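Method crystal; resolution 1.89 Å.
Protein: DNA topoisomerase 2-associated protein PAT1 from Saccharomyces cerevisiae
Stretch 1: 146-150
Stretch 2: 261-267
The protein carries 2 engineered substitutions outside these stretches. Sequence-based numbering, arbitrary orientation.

Stretch 1 146-150: TPKPT
Stretch 2, residues 261-267: DHIMRLQ

Residues 261-267 form a helix that begins earlier in the chain, with Arg265 N to Asp261 O at 3.0 Å, Leu266 N to His262 O at 3.2 Å and Gln267 N to Ile263 O at 2.9 Å. Against it lies an irregular segment, 146-150, whose phi/psi values at Lys148, Pro149 and Thr150 are -125/67, -66/140 and -79/166. The two run in the same general sense: the CA atoms of Lys148 and His262 are 6.7 Å apart, those of Pro149 and Ile263 7.8 Å, and those of Thr150 and Leu266 8.0 Å.

Asp261 (chi1 m) makes no contact. His262 dominates. Its CA-to-CB bond points toward the loop, and chi1 180° (t) with chi2 81° brings the ring edge to the backbone, where NE2 donates a hydrogen bond to Pro149 O (2.7 Å, angle 152°). Imidazole suits this place because it offers a polar edge and a flat face together. CD of the long aliphatic Lys148 chain (m, m, t, t) lies over one face, 3.8 Å from the centroid of the His262 ring in a CH-pi contact 25° off the normal. A water 2.8 Å from His262 ND1 also accepts weak hydrogen bonds from Lys148 NZ (3.3 Å) and Arg265 NH2 (2.8 Å).

Ile263 (m, m) has its CA-to-CB bond sideways, but its end comes nearer, placing CD1 3.5 Å from CG of the buried Pro149 (C-gamma endo). Proline suits its place: its carbonyl accepts the histidine's bond while its ring offers CG to Ile263. The CA-to-CB bond of Arg265 (chi1 t) points toward the loop; its NH2 meets the loop through the water. The CA-to-CB bond of Leu266 (m, t) also points toward it; CD1 lies 3.3 Å from Pro149 O and 4.0 Å from Thr150 C, an apolar methyl against backbone. The CA-to-CB bond of Thr150 (chi1 p) points away, its side chain capping the helix that follows. Gln267 (chi1 m) makes no contact.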

# COMPACT_ATOMS: atom_id res chain seq x y z
N THR A 146 14.68 -5.04 5.19
CA THR A 146 14.51 -4.95 6.65
C THR A 146 13.74 -6.21 7.15
O THR A 146 12.52 -6.14 7.37
CB THR A 146 13.89 -3.59 7.06
OG1 THR A 146 14.62 -2.54 6.44
CG2 THR A 146 13.89 -3.37 8.58
N PRO A 147 14.42 -7.38 7.26
CA PRO A 147 13.70 -8.60 7.68
C PRO A 147 13.30 -8.61 9.15
O PRO A 147 12.36 -9.30 9.51
CB PRO A 147 14.68 -9.73 7.34
CG PRO A 147 16.02 -9.09 7.45
CD PRO A 147 15.85 -7.67 6.99
N LYS A 148 14.00 -7.82 10.00
CA LYS A 148 13.71 -7.73 11.43
C LYS A 148 13.48 -6.26 11.86
O LYS A 148 14.32 -5.68 12.57
CB LYS A 148 14.84 -8.40 12.25
CG LYS A 148 15.03 -9.90 12.00
CD LYS A 148 13.90 -10.76 12.57
CE LYS A 148 14.08 -12.22 12.24
NZ LYS A 148 12.86 -13.01 12.54
N PRO A 149 12.38 -5.60 11.40
CA PRO A 149 12.16 -4.20 11.81
C PRO A 149 11.88 -4.07 13.30
O PRO A 149 11.18 -4.89 13.86
CB PRO A 149 10.96 -3.76 10.96
CG PRO A 149 10.24 -5.01 10.65
CD PRO A 149 11.28 -6.09 10.54
N THR A 150 12.44 -3.05 13.93
CA THR A 150 12.21 -2.83 15.37
C THR A 150 10.83 -2.18 15.55
O THR A 150 10.26 -1.72 14.56
CB THR A 150 13.34 -1.96 15.95
OG1 THR A 150 13.26 -0.66 15.36
CG2 THR A 150 14.73 -2.55 15.70
N ASP A 261 5.92 -13.60 11.91
CA ASP A 261 6.12 -13.92 13.33
C ASP A 261 6.69 -12.76 14.12
O ASP A 261 6.18 -12.44 15.20
CB ASP A 261 7.07 -15.11 13.47
CG ASP A 261 6.42 -16.47 13.28
OD1 ASP A 261 5.29 -16.54 12.73
OD2 ASP A 261 7.04 -17.48 13.70
N HIS A 262 7.77 -12.16 13.58
CA HIS A 262 8.49 -11.03 14.15
C HIS A 262 7.56 -9.83 14.37
O HIS A 262 7.54 -9.29 15.48
CB HIS A 262 9.71 -10.69 13.27
CG HIS A 262 10.51 -9.53 13.78
ND1 HIS A 262 11.43 -9.69 14.80
CD2 HIS A 262 10.47 -8.23 13.41
CE1 HIS A 262 11.93 -8.49 15.01
NE2 HIS A 262 11.39 -7.58 14.20
N ILE A 263 6.75 -9.47 13.33
CA ILE A 263 5.77 -8.37 13.37
C ILE A 263 4.65 -8.67 14.37
O ILE A 263 4.29 -7.79 15.16
CB ILE A 263 5.17 -8.01 11.97
CG1 ILE A 263 6.22 -7.90 10.83
CG2 ILE A 263 4.29 -6.76 12.03
CD1 ILE A 263 7.31 -6.91 10.96
N MET A 264 4.09 -9.90 14.31
CA MET A 264 3.01 -10.36 15.19
C MET A 264 3.39 -10.26 16.66
O MET A 264 2.59 -9.79 17.47
CB MET A 264 2.59 -11.79 14.83
CG MET A 264 1.74 -11.88 13.56
SD MET A 264 1.08 -13.55 13.28
CE MET A 264 2.48 -14.36 12.72
N ARG A 265 4.63 -10.65 17.00
CA ARG A 265 5.23 -10.60 18.34
C ARG A 265 5.31 -9.13 18.83
O ARG A 265 4.89 -8.84 19.95
CB ARG A 265 6.63 -11.24 18.28
CG ARG A 265 7.26 -11.62 19.61
CD ARG A 265 8.10 -12.89 19.50
NE ARG A 265 9.23 -12.78 18.56
CZ ARG A 265 9.33 -13.47 17.42
NH1 ARG A 265 8.36 -14.30 17.05
NH2 ARG A 265 10.39 -13.31 16.64
N LEU A 266 5.81 -8.21 17.97
CA LEU A 266 5.97 -6.80 18.30
C LEU A 266 4.65 -6.01 18.42
O LEU A 266 4.57 -5.06 19.20
CB LEU A 266 6.91 -6.10 17.30
CG LEU A 266 8.40 -6.46 17.38
CD1 LEU A 266 9.18 -5.76 16.30
CD2 LEU A 266 8.99 -6.14 18.75
N GLN A 267 3.64 -6.39 17.63
CA GLN A 267 2.35 -5.69 17.59
C GLN A 267 1.23 -6.36 18.38
O GLN A 267 0.14 -5.80 18.48
CB GLN A 267 1.93 -5.46 16.13
CG GLN A 267 2.91 -4.56 15.39
CD GLN A 267 2.55 -4.25 13.97
OE1 GLN A 267 1.74 -4.94 13.32
NE2 GLN A 267 3.20 -3.23 13.42
O HOH W 1 12.68 -12.02 15.66